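Local coordinates for putative aspartyl-tRNA synthetase (Leishmania major, PDB 6OD8) that probably attaches L-aspartate to tRNA(Asp) at the expense of ATP, as a cytoplasmic class II aminoacyl-tRNA synthetase, at the interface of chains A and B. Sequence-based numbering; all coordinates share one arbitrary frame. Chains: chain A/B, Putative aspartyl-tRNA synthetase.

The interface of chains A and B. Residues chain A 260, 299-301, 309, 552-553, 555; chain B 264-265, 267.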
loop_
_atom_site.group_PDB
_atom_site.type_symbol
_atom_site.label_atom_id
_atom_site.label_comp_id
_atom_site.label_asym_id
_atom_site.label_seq_id
_atom_site.Cartn_x
_atom_site.Cartn_y
_atom_site.Cartn_z
ATOM N N PHE A 260 -4.554 21.087 7.779
ATOM C CA PHE A 260 -3.140 21.175 8.132
ATOM C C PHE A 260 -2.440 22.026 7.084
ATOM O O PHE A 260 -2.407 21.650 5.913
ATOM C CB PHE A 260 -2.493 19.789 8.189
ATOM C CG PHE A 260 -2.773 19.031 9.466
ATOM C CD1 PHE A 260 -2.450 19.582 10.697
ATOM C CD2 PHE A 260 -3.342 17.773 9.430
ATOM C CE1 PHE A 260 -2.710 18.889 11.878
ATOM C CE2 PHE A 260 -3.607 17.067 10.601
ATOM C CZ PHE A 260 -3.286 17.621 11.827
ATOM N N SER A 299 -7.973 17.175 10.721
ATOM C CA SER A 299 -7.469 18.344 11.417
ATOM C C SER A 299 -8.341 18.761 12.594
ATOM O O SER A 299 -8.144 19.849 13.120
ATOM C CB SER A 299 -7.316 19.513 10.439
ATOM O OG SER A 299 -8.536 19.793 9.774
ATOM N N GLU A 300 -9.279 17.926 13.033
ATOM C CA GLU A 300 -10.106 18.295 14.174
ATOM C C GLU A 300 -9.361 18.050 15.482
ATOM O O GLU A 300 -8.643 17.060 15.645
ATOM C CB GLU A 300 -11.433 17.531 14.156
ATOM C CG GLU A 300 -11.309 16.063 13.831
ATOM C CD GLU A 300 -12.587 15.496 13.241
ATOM O OE1 GLU A 300 -13.559 16.265 13.088
ATOM O OE2 GLU A 300 -12.618 14.287 12.924
ATOM N N ASN A 301 -9.520 18.979 16.416
ATOM C CA ASN A 301 -8.833 18.880 17.700
ATOM C C ASN A 301 -9.710 18.038 18.627
ATOM O O ASN A 301 -10.423 18.528 19.505
ATOM C CB ASN A 301 -8.548 20.268 18.256
ATOM C CG ASN A 301 -7.653 20.243 19.460
ATOM O OD1 ASN A 301 -7.384 19.185 20.032
ATOM N ND2 ASN A 301 -7.212 21.432 19.892
ATOM N N THR A 309 -5.198 11.903 14.464
ATOM C CA THR A 309 -5.043 13.014 13.534
ATOM C C THR A 309 -4.398 12.574 12.226
ATOM O O THR A 309 -4.562 13.241 11.199
ATOM C CB THR A 309 -4.227 14.133 14.169
ATOM O OG1 THR A 309 -2.991 13.601 14.642
ATOM C CG2 THR A 309 -4.986 14.731 15.347
ATOM N N ASP A 552 -2.032 12.247 17.564
ATOM C CA ASP A 552 -3.285 12.890 17.951
ATOM C C ASP A 552 -2.908 14.334 18.266
ATOM O O ASP A 552 -1.717 14.678 18.161
ATOM C CB ASP A 552 -3.973 12.110 19.090
ATOM C CG ASP A 552 -3.225 12.161 20.406
ATOM O OD1 ASP A 552 -2.566 13.165 20.701
ATOM O OD2 ASP A 552 -3.304 11.171 21.170
ATOM N N PRO A 553 -3.852 15.223 18.610
ATOM C CA PRO A 553 -3.469 16.633 18.783
ATOM C C PRO A 553 -2.341 16.853 19.781
ATOM O O PRO A 553 -1.595 17.839 19.659
ATOM C CB PRO A 553 -4.781 17.294 19.256
ATOM C CG PRO A 553 -5.840 16.446 18.688
ATOM C CD PRO A 553 -5.303 15.038 18.801
ATOM N N ARG A 555 0.095 14.466 20.529
ATOM C CA ARG A 555 1.172 13.497 20.366
ATOM C C ARG A 555 1.718 13.550 18.947
ATOM O O ARG A 555 1.007 13.215 17.993
ATOM C CB ARG A 555 0.680 12.078 20.701
ATOM C CG ARG A 555 1.745 11.000 20.431
ATOM C CD ARG A 555 1.310 9.621 20.906
ATOM N NE ARG A 555 1.194 9.510 22.373
ATOM C CZ ARG A 555 2.228 9.370 23.206
ATOM N NH1 ARG A 555 3.473 9.339 22.731
ATOM N NH2 ARG A 555 2.021 9.266 24.513
ATOM N N TYR B 264 0.609 22.580 13.444
ATOM C CA TYR B 264 0.044 21.386 14.079
ATOM C C TYR B 264 -0.605 21.803 15.396
ATOM O O TYR B 264 0.006 21.715 16.464
ATOM C CB TYR B 264 1.115 20.324 14.278
ATOM C CG TYR B 264 0.559 18.977 14.621
ATOM C CD1 TYR B 264 0.179 18.093 13.624
ATOM C CD2 TYR B 264 0.422 18.580 15.955
ATOM C CE1 TYR B 264 -0.327 16.832 13.936
ATOM C CE2 TYR B 264 -0.089 17.322 16.275
ATOM C CZ TYR B 264 -0.456 16.462 15.267
ATOM O OH TYR B 264 -0.954 15.224 15.565
ATOM N N PHE B 265 -1.855 22.255 15.306
ATOM C CA PHE B 265 -2.622 22.767 16.449
ATOM C C PHE B 265 -1.833 23.925 17.042
ATOM O O PHE B 265 -1.634 24.929 16.337
ATOM C CB PHE B 265 -2.964 21.606 17.386
ATOM C CG PHE B 265 -3.804 20.564 16.717
ATOM C CD1 PHE B 265 -5.156 20.790 16.501
ATOM C CD2 PHE B 265 -3.234 19.409 16.217
ATOM C CE1 PHE B 265 -5.928 19.863 15.853
ATOM C CE2 PHE B 265 -4.008 18.476 15.558
ATOM C CZ PHE B 265 -5.359 18.704 15.379
ATOM N N ARG B 267 1.320 24.189 17.741
ATOM C CA ARG B 267 2.762 24.139 17.545
ATOM C C ARG B 267 3.076 23.783 16.094
ATOM O O ARG B 267 2.216 23.816 15.204
ATOM C CB ARG B 267 3.376 23.151 18.542
ATOM C CG ARG B 267 2.973 21.706 18.325
ATOM C CD ARG B 267 3.380 20.896 19.528
ATOM N NE ARG B 267 3.082 19.471 19.419
ATOM C CZ ARG B 267 1.885 18.928 19.636
ATOM N NH1 ARG B 267 0.839 19.693 19.941
ATOM N NH2 ARG B 267 1.730 17.615 19.531
#
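With CG anti to its backbone N (chi1 -167°), B:Tyr264 sends its phenol into chain A, while its neighbour B:Phe265, CG anti to the carbonyl carbon (chi1 -61°), points its ring into chain A with its CD2 edge over the rim of the tyrosine face. B:Tyr264 ends strand 261-264 and B:Phe265 follows it in the turn that leads to strand 267-271, in the catalytic domain of a class II synthetase, a family in which this domain typically builds a dimer; the two-fold symmetry of the whole interface, which repeats this patch with the chains exchanged, fits that assembly. The phenol oxygen is gripped twice. B:Tyr264 OH donates to the backbone A:Asp552 O at 2.8 Å, approaching from above the carbonyl plane, and it shares a hydrogen bond with the hydroxyl A:Thr309 OG1, also at 2.8 Å, whose direction is not decided. A:Phe260 lies side by side with the tyrosine, its CE1 3.5 Å from B:Tyr264 CD1. B:Phe265 buries 96 Å², the largest share in the patch. One face of its ring takes A:Pro553 CB over the centre, 4.0 Å from the centroid, a CH-pi contact, and A:Thr309 CG2 meets the ring tip to tip, 3.9 Å from B:Phe265 CE2. At the ring's other rim, A:Asn301 CB packs 3.6 Å from B:Phe265 CE1, with the amide plane inclined 51° to the ring. B:Arg267 extends from CG to NE, and its NH1 donates to A:Pro553 O at 3.1 Å, with that oxygen near the guanidinium plane; the NH2 bond to the same carbonyl is weak.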